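Local atomic coordinates of single-stranded DNA-binding protein (Mycobacterium smegmatis, PDB entry 5GQO), a protein that probably binds single-stranded DNA through OB-fold subunits assembled as a tetramer. Residues L48-V53 with Y73-C78; N33-P38 with R52-S57. All blocks are in the same frame, centred on the assembly; numbering follows the deposited sequence.

Contact 1 (L48-V53 with Y73-C78); sequences LYKFRV and YVTVNC
Two neighbouring antiparallel strands of the OB-fold barrel, 48-53 and 73-78, pair from Tyr49-Cys78 to Val53-Val74. Tyr49 with Cys78, Phe51 with Val76 and Val53 with Val74 are the hydrogen-bonded pairs, each joined by two backbone bonds. The straightest runs from Val76 N to Phe51 O at 2.8 Å, with an N-H...O angle of 175°.

The side chains of these pairs form the inner, buried face. Phe51 CG sits between its backbone N and carbonyl carbon (chi1 49°), and this swings the ring across to the other strand. Val76 CB makes a CH-pi contact over one face of the Phe51 ring, 4.2 Å from the ring centroid. Cys78 SG meets the ring obliquely, 3.7 Å from Phe51 CE2. Val53 CG2 and Val76 CG2 are packed at 3.5 Å.

The other face, with Lys50, Arg52, Thr75 and Asn77, is more polar. Arg52 NE gives a nearly straight bond to Thr75 OG1 (3.2 Å), which lies in the guanidinium plane. Lys50 and Asn77 run side by side, Lys50 CB 3.6 Å from Asn77 OD1, while Asn77 ND2 bonds Glu119 on strand 117-122. Helix 80-89 covers Tyr49 and Phe51 through Val86. This is an antiparallel strand pair of the OB-fold barrel wall, apolar toward helix 80-89.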
ATOM      1  N   LEU B  48     -19.632   9.613  13.340  1.00 49.18           N
ATOM      2  CA  LEU B  48     -18.723   8.508  13.270  1.00 49.47           C
ATOM      3  C   LEU B  48     -19.520   7.223  13.081  1.00 51.76           C
ATOM      4  O   LEU B  48     -20.509   6.996  13.786  1.00 46.72           O
ATOM      5  CB  LEU B  48     -17.934   8.377  14.571  1.00 51.96           C
ATOM      6  CG  LEU B  48     -17.038   7.121  14.703  1.00 49.77           C
ATOM      7  CD1 LEU B  48     -15.963   7.139  13.631  1.00 52.08           C
ATOM      8  CD2 LEU B  48     -16.427   7.047  16.081  1.00 51.46           C
ATOM      9  N   TYR B  49     -19.025   6.357  12.201  1.00 47.69           N
ATOM     10  CA  TYR B  49     -19.569   5.036  12.039  1.00 41.76           C
ATOM     11  C   TYR B  49     -18.419   4.093  12.015  1.00 40.25           C
ATOM     12  O   TYR B  49     -17.519   4.182  11.190  1.00 47.57           O
ATOM     13  CB  TYR B  49     -20.305   4.991  10.740  1.00 46.53           C
ATOM     14  CG  TYR B  49     -21.291   3.881  10.612  1.00 51.86           C
ATOM     15  CD1 TYR B  49     -22.432   3.856  11.395  1.00 57.60           C
ATOM     16  CD2 TYR B  49     -21.124   2.879   9.656  1.00 52.18           C
ATOM     17  CE1 TYR B  49     -23.362   2.844  11.250  1.00 62.72           C
ATOM     18  CE2 TYR B  49     -22.040   1.874   9.500  1.00 53.29           C
ATOM     19  CZ  TYR B  49     -23.158   1.856  10.302  1.00 63.82           C
ATOM     20  OH  TYR B  49     -24.094   0.869  10.147  1.00 65.64           O
ATOM     21  N   LYS B  50     -18.423   3.173  12.949  1.00 41.26           N
ATOM     22  CA  LYS B  50     -17.284   2.368  13.150  1.00 42.99           C
ATOM     23  C   LYS B  50     -17.635   0.912  13.342  1.00 44.51           C
ATOM     24  O   LYS B  50     -18.710   0.561  13.820  1.00 44.40           O
ATOM     25  CB  LYS B  50     -16.519   2.891  14.337  1.00 46.01           C
ATOM     26  CG  LYS B  50     -17.220   2.811  15.656  1.00 54.49           C
ATOM     27  CD  LYS B  50     -16.222   2.981  16.785  1.00 67.10           C
ATOM     28  CE  LYS B  50     -15.611   1.658  17.227  1.00 77.58           C
ATOM     29  NZ  LYS B  50     -14.561   1.823  18.280  1.00 79.19           N
ATOM     30  N   PHE B  51     -16.707   0.045  12.979  1.00 41.05           N
ATOM     31  CA  PHE B  51     -17.011  -1.366  12.928  1.00 35.93           C
ATOM     32  C   PHE B  51     -15.746  -2.122  12.820  1.00 40.95           C
ATOM     33  O   PHE B  51     -14.666  -1.560  12.599  1.00 45.70           O
ATOM     34  CB  PHE B  51     -17.961  -1.649  11.731  1.00 38.62           C
ATOM     35  CG  PHE B  51     -17.526  -1.041  10.410  1.00 35.05           C
ATOM     36  CD1 PHE B  51     -16.695  -1.726   9.592  1.00 38.03           C
ATOM     37  CD2 PHE B  51     -17.932   0.198  10.016  1.00 39.21           C
ATOM     38  CE1 PHE B  51     -16.242  -1.190   8.382  1.00 38.76           C
ATOM     39  CE2 PHE B  51     -17.519   0.741   8.789  1.00 40.61           C
ATOM     40  CZ  PHE B  51     -16.649   0.051   7.985  1.00 34.76           C
ATOM     41  N   ARG B  52     -15.858  -3.430  12.946  1.00 46.97           N
ATOM     42  CA  ARG B  52     -14.685  -4.290  12.949  1.00 47.36           C
ATOM     43  C   ARG B  52     -14.606  -5.041  11.623  1.00 42.78           C
ATOM     44  O   ARG B  52     -15.633  -5.432  11.074  1.00 45.85           O
ATOM     45  CB  ARG B  52     -14.905  -5.255  14.077  1.00 57.51           C
ATOM     46  CG  ARG B  52     -13.671  -5.849  14.705  1.00 65.25           C
ATOM     47  CD  ARG B  52     -13.490  -5.325  16.095  1.00 62.91           C
ATOM     48  NE  ARG B  52     -12.098  -4.967  16.228  1.00 66.52           N
ATOM     49  CZ  ARG B  52     -11.127  -5.857  16.376  1.00 71.23           C
ATOM     50  NH1 ARG B  52      -9.866  -5.436  16.488  1.00 68.51           N
ATOM     51  NH2 ARG B  52     -11.418  -7.163  16.433  1.00 73.49           N
ATOM     52  N   VAL B  53     -13.394  -5.202  11.092  1.00 41.69           N
ATOM     53  CA  VAL B  53     -13.176  -5.892   9.812  1.00 42.49           C
ATOM     54  C   VAL B  53     -12.188  -7.042   9.997  1.00 42.47           C
ATOM     55  O   VAL B  53     -11.163  -6.879  10.662  1.00 40.87           O
ATOM     56  CB  VAL B  53     -12.653  -4.972   8.686  1.00 37.69           C
ATOM     57  CG1 VAL B  53     -12.368  -5.790   7.415  1.00 38.25           C
ATOM     58  CG2 VAL B  53     -13.674  -3.910   8.361  1.00 38.79           C
ATOM     59  N   TYR B  73      -7.568  -8.518  12.031  1.00 42.63           N
ATOM     60  CA  TYR B  73      -8.749  -7.871  12.607  1.00 43.86           C
ATOM     61  C   TYR B  73      -8.398  -6.420  12.872  1.00 43.04           C
ATOM     62  O   TYR B  73      -7.362  -6.152  13.477  1.00 44.58           O
ATOM     63  CB  TYR B  73      -9.129  -8.544  13.925  1.00 45.45           C
ATOM     64  CG  TYR B  73      -9.462  -9.992  13.721  1.00 53.12           C
ATOM     65  CD1 TYR B  73     -10.715 -10.380  13.203  1.00 56.42           C
ATOM     66  CD2 TYR B  73      -8.522 -10.986  13.998  1.00 54.56           C
ATOM     67  CE1 TYR B  73     -11.011 -11.708  12.964  1.00 57.42           C
ATOM     68  CE2 TYR B  73      -8.815 -12.322  13.768  1.00 60.51           C
ATOM     69  CZ  TYR B  73     -10.059 -12.678  13.245  1.00 61.45           C
ATOM     70  OH  TYR B  73     -10.342 -14.004  13.035  1.00 57.34           O
ATOM     71  N   VAL B  74      -9.222  -5.490  12.396  1.00 43.91           N
ATOM     72  CA  VAL B  74      -9.020  -4.059  12.680  1.00 45.33           C
ATOM     73  C   VAL B  74     -10.322  -3.314  12.852  1.00 40.95           C
ATOM     74  O   VAL B  74     -11.311  -3.680  12.288  1.00 40.27           O
ATOM     75  CB  VAL B  74      -8.258  -3.287  11.561  1.00 50.54           C
ATOM     76  CG1 VAL B  74      -6.798  -3.705  11.522  1.00 53.24           C
ATOM     77  CG2 VAL B  74      -8.893  -3.438  10.195  1.00 47.63           C
ATOM     78  N   THR B  75     -10.286  -2.238  13.619  1.00 41.12           N
ATOM     79  CA  THR B  75     -11.438  -1.374  13.792  1.00 41.28           C
ATOM     80  C   THR B  75     -11.321  -0.309  12.698  1.00 37.42           C
ATOM     81  O   THR B  75     -10.253   0.228  12.493  1.00 40.21           O
ATOM     82  CB  THR B  75     -11.399  -0.762  15.209  1.00 42.34           C
ATOM     83  OG1 THR B  75     -11.495  -1.807  16.175  1.00 42.71           O
ATOM     84  CG2 THR B  75     -12.504   0.237  15.428  1.00 42.77           C
ATOM     85  N   VAL B  76     -12.407  -0.028  12.002  1.00 35.17           N
ATOM     86  CA  VAL B  76     -12.443   0.982  10.951  1.00 36.93           C
ATOM     87  C   VAL B  76     -13.326   2.121  11.425  1.00 40.49           C
ATOM     88  O   VAL B  76     -14.390   1.868  11.974  1.00 43.39           O
ATOM     89  CB  VAL B  76     -13.073   0.423   9.680  1.00 34.01           C
ATOM     90  CG1 VAL B  76     -13.033   1.450   8.593  1.00 35.48           C
ATOM     91  CG2 VAL B  76     -12.338  -0.825   9.241  1.00 36.55           C
ATOM     92  N   ASN B  77     -12.911   3.359  11.186  1.00 39.23           N
ATOM     93  CA  ASN B  77     -13.670   4.513  11.584  1.00 37.89           C
ATOM     94  C   ASN B  77     -14.017   5.306  10.350  1.00 37.94           C
ATOM     95  O   ASN B  77     -13.132   5.768   9.670  1.00 40.47           O
ATOM     96  CB  ASN B  77     -12.843   5.426  12.448  1.00 39.10           C
ATOM     97  CG  ASN B  77     -12.428   4.808  13.738  1.00 41.07           C
ATOM     98  OD1 ASN B  77     -13.184   4.119  14.397  1.00 43.67           O
ATOM     99  ND2 ASN B  77     -11.205   5.081  14.130  1.00 44.79           N
ATOM    100  N   CYS B  78     -15.303   5.512  10.088  1.00 38.50           N
ATOM    101  CA  CYS B  78     -15.719   6.368   9.015  1.00 37.65           C
ATOM    102  C   CYS B  78     -16.384   7.649   9.556  1.00 40.17           C
ATOM    103  O   CYS B  78     -17.115   7.629  10.543  1.00 38.73           O
ATOM    104  CB  CYS B  78     -16.706   5.607   8.161  1.00 40.77           C
ATOM    105  SG  CYS B  78     -16.148   3.984   7.670  1.00 39.63           S
TER

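Contact 2 (N33-P38 with R52-S57); sequences NIITNP and RVASNS
Thr36 OG1 accepts a hydrogen bond from Arg52 N at 3.1 Å, with an N-H...O angle of 148°. The hydroxyl stands between the backbone N and carbonyl carbon of its own residue (chi1 62°), which leaves the methyl CG2 directed at Arg52 as well, 3.5 Å from Arg52 CB. A side chain thus takes the place of a backbone acceptor where 33-38 leaves regular pairing.

One step back, Ile35 N bonds Arg52 O at 2.9 Å. Ile35 CG1 packs over the same carbonyl, 3.5 Å from Arg52 O, and Ile35 CD1 reaches Arg52 CG at 4.0 Å. The other branch, Ile35 CG2, touches Ala54 CB at 3.8 Å. Asn33 and Ala54 form a regular antiparallel hydrogen-bonded pair through two backbone bonds. Ile34 and Val53 follow as a non-hydrogen-bonded pair, with Val53 CG1 3.5 Å from Asn33 O.

Further out, the Asn33 amide is held at both ends, OD1 by Arg131 NH1 and ND2 by Gly93 O. Ile34 turns to the buried side, against Leu90 and Val96. Tyr73 on the next strand backs Ile35 and Ala54. The arrangement is that of an antiparallel beta hairpin whose first strand is broken just after its first two residues, here within an OB fold.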
ATOM      1  N   ASN B  33     -14.342  -8.522   5.437  1.00 39.17           N
ATOM      2  CA  ASN B  33     -15.738  -8.534   5.819  1.00 40.48           C
ATOM      3  C   ASN B  33     -15.933  -7.765   7.098  1.00 41.11           C
ATOM      4  O   ASN B  33     -15.105  -7.862   8.007  1.00 39.43           O
ATOM      5  CB  ASN B  33     -16.199  -9.971   6.057  1.00 41.17           C
ATOM      6  CG  ASN B  33     -16.241 -10.753   4.793  1.00 43.13           C
ATOM      7  OD1 ASN B  33     -15.233 -11.289   4.360  1.00 46.76           O
ATOM      8  ND2 ASN B  33     -17.396 -10.756   4.144  1.00 44.56           N
ATOM      9  N   ILE B  34     -17.028  -7.034   7.176  1.00 36.84           N
ATOM     10  CA  ILE B  34     -17.427  -6.422   8.413  1.00 39.70           C
ATOM     11  C   ILE B  34     -17.897  -7.564   9.286  1.00 43.68           C
ATOM     12  O   ILE B  34     -18.682  -8.390   8.829  1.00 44.42           O
ATOM     13  CB  ILE B  34     -18.585  -5.461   8.185  1.00 40.81           C
ATOM     14  CG1 ILE B  34     -18.177  -4.395   7.174  1.00 40.40           C
ATOM     15  CG2 ILE B  34     -19.004  -4.811   9.486  1.00 43.77           C
ATOM     16  CD1 ILE B  34     -19.263  -3.392   6.855  1.00 41.07           C
ATOM     17  N   ILE B  35     -17.430  -7.629  10.537  1.00 43.87           N
ATOM     18  CA  ILE B  35     -17.812  -8.735  11.418  1.00 43.68           C
ATOM     19  C   ILE B  35     -18.481  -8.283  12.698  1.00 46.82           C
ATOM     20  O   ILE B  35     -18.749  -9.096  13.575  1.00 50.45           O
ATOM     21  CB  ILE B  35     -16.602  -9.580  11.786  1.00 44.79           C
ATOM     22  CG1 ILE B  35     -15.516  -8.713  12.419  1.00 45.83           C
ATOM     23  CG2 ILE B  35     -16.075 -10.295  10.554  1.00 43.89           C
ATOM     24  CD1 ILE B  35     -14.560  -9.514  13.232  1.00 44.67           C
ATOM     25  N   THR B  36     -18.745  -6.990  12.844  1.00 50.04           N
ATOM     26  CA  THR B  36     -19.622  -6.538  13.934  1.00 49.91           C
ATOM     27  C   THR B  36     -20.726  -5.648  13.401  1.00 51.83           C
ATOM     28  O   THR B  36     -20.660  -5.163  12.273  1.00 46.58           O
ATOM     29  CB  THR B  36     -18.872  -5.732  14.993  1.00 44.36           C
ATOM     30  OG1 THR B  36     -18.335  -4.558  14.374  1.00 46.16           O
ATOM     31  CG2 THR B  36     -17.800  -6.568  15.657  1.00 42.03           C
ATOM     32  N   ASN B  37     -21.741  -5.430  14.236  1.00 56.57           N
ATOM     33  CA  ASN B  37     -22.758  -4.431  13.907  1.00 57.25           C
ATOM     34  C   ASN B  37     -22.169  -3.065  14.103  1.00 53.72           C
ATOM     35  O   ASN B  37     -21.699  -2.724  15.200  1.00 52.34           O
ATOM     36  CB  ASN B  37     -24.040  -4.571  14.725  1.00 58.44           C
ATOM     37  CG  ASN B  37     -24.804  -5.792  14.332  1.00 61.04           C
ATOM     38  OD1 ASN B  37     -25.258  -5.910  13.184  1.00 63.30           O
ATOM     39  ND2 ASN B  37     -24.860  -6.753  15.225  1.00 54.33           N
ATOM     40  N   PRO B  38     -22.189  -2.266  13.049  1.00 50.35           N
ATOM     41  CA  PRO B  38     -21.576  -0.985  13.220  1.00 50.17           C
ATOM     42  C   PRO B  38     -22.275  -0.105  14.259  1.00 56.22           C
ATOM     43  O   PRO B  38     -23.458  -0.257  14.524  1.00 57.00           O
ATOM     44  CB  PRO B  38     -21.676  -0.376  11.843  1.00 51.96           C
ATOM     45  CG  PRO B  38     -21.694  -1.528  10.917  1.00 57.06           C
ATOM     46  CD  PRO B  38     -22.476  -2.575  11.641  1.00 54.66           C
ATOM     47  N   ARG B  52     -15.858  -3.430  12.946  1.00 46.97           N
ATOM     48  CA  ARG B  52     -14.685  -4.290  12.949  1.00 47.36           C
ATOM     49  C   ARG B  52     -14.606  -5.041  11.623  1.00 42.78           C
ATOM     50  O   ARG B  52     -15.633  -5.432  11.074  1.00 45.85           O
ATOM     51  CB  ARG B  52     -14.905  -5.255  14.077  1.00 57.51           C
ATOM     52  CG  ARG B  52     -13.671  -5.849  14.705  1.00 65.25           C
ATOM     53  CD  ARG B  52     -13.490  -5.325  16.095  1.00 62.91           C
ATOM     54  NE  ARG B  52     -12.098  -4.967  16.228  1.00 66.52           N
ATOM     55  CZ  ARG B  52     -11.127  -5.857  16.376  1.00 71.23           C
ATOM     56  NH1 ARG B  52      -9.866  -5.436  16.488  1.00 68.51           N
ATOM     57  NH2 ARG B  52     -11.418  -7.163  16.433  1.00 73.49           N
ATOM     58  N   VAL B  53     -13.394  -5.202  11.092  1.00 41.69           N
ATOM     59  CA  VAL B  53     -13.176  -5.892   9.812  1.00 42.49           C
ATOM     60  C   VAL B  53     -12.188  -7.042   9.997  1.00 42.47           C
ATOM     61  O   VAL B  53     -11.163  -6.879  10.662  1.00 40.87           O
ATOM     62  CB  VAL B  53     -12.653  -4.972   8.686  1.00 37.69           C
ATOM     63  CG1 VAL B  53     -12.368  -5.790   7.415  1.00 38.25           C
ATOM     64  CG2 VAL B  53     -13.674  -3.910   8.361  1.00 38.79           C
ATOM     65  N   ALA B  54     -12.533  -8.182   9.396  1.00 41.50           N
ATOM     66  CA  ALA B  54     -11.660  -9.350   9.315  1.00 40.34           C
ATOM     67  C   ALA B  54     -11.242  -9.522   7.885  1.00 42.81           C
ATOM     68  O   ALA B  54     -12.057  -9.421   6.942  1.00 37.92           O
ATOM     69  CB  ALA B  54     -12.391 -10.582   9.745  1.00 39.90           C
ATOM     70  N   SER B  55      -9.960  -9.771   7.701  1.00 49.71           N
ATOM     71  CA  SER B  55      -9.479 -10.001   6.370  1.00 53.11           C
ATOM     72  C   SER B  55      -9.544 -11.443   5.932  1.00 60.31           C
ATOM     73  O   SER B  55      -9.084 -12.342   6.639  1.00 67.29           O
ATOM     74  CB  SER B  55      -8.067  -9.553   6.207  1.00 54.60           C
ATOM     75  OG  SER B  55      -7.988  -9.054   4.883  1.00 62.20           O
ATOM     76  N   ASN B  56     -10.016 -11.586   4.688  1.00 72.61           N
ATOM     77  CA  ASN B  56     -10.216 -12.858   3.971  1.00 81.72           C
ATOM     78  C   ASN B  56      -8.912 -13.647   3.547  1.00 78.07           C
ATOM     79  O   ASN B  56      -8.790 -14.077   2.385  1.00 82.79           O
ATOM     80  CB  ASN B  56     -11.216 -12.622   2.770  1.00 72.94           C
ATOM     81  CG  ASN B  56     -10.626 -11.778   1.607  1.00 73.25           C
ATOM     82  OD1 ASN B  56      -9.545 -11.187   1.700  1.00 69.76           O
ATOM     83  ND2 ASN B  56     -11.339 -11.755   0.489  1.00 68.48           N
ATOM     84  N   SER B  57      -7.981 -13.880   4.482  1.00 70.05           N
ATOM     85  CA  SER B  57      -6.733 -14.562   4.117  1.00 81.51           C
ATOM     86  C   SER B  57      -7.006 -16.053   4.004  1.00 92.16           C
ATOM     87  O   SER B  57      -7.966 -16.557   4.600  1.00 93.56           O
ATOM     88  CB  SER B  57      -5.612 -14.333   5.119  1.00 80.12           C
ATOM     89  OG  SER B  57      -4.364 -14.567   4.476  1.00 84.75           O
TER

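In the fold
From the N terminus the chain runs through strand 27-31 into strand 33-43, turns, and returns along strand 46-55. Contact 2 closes this hairpin at its open end, with 13 residues between its segments. The chain then leaves by a partly unmodelled loop and comes back as strand 73-79. Contact 1 closes that second loop, of 19 residues. The loops follow one another, and the two contacts share Arg52 and Val53. Strand 46-55 is therefore central, with 33-43 along one edge and 73-79 along the other. Tyr49 of contact 1 also packs on Pro38, which is seen to bind calcium in this protein, though no ion is bound to this chain.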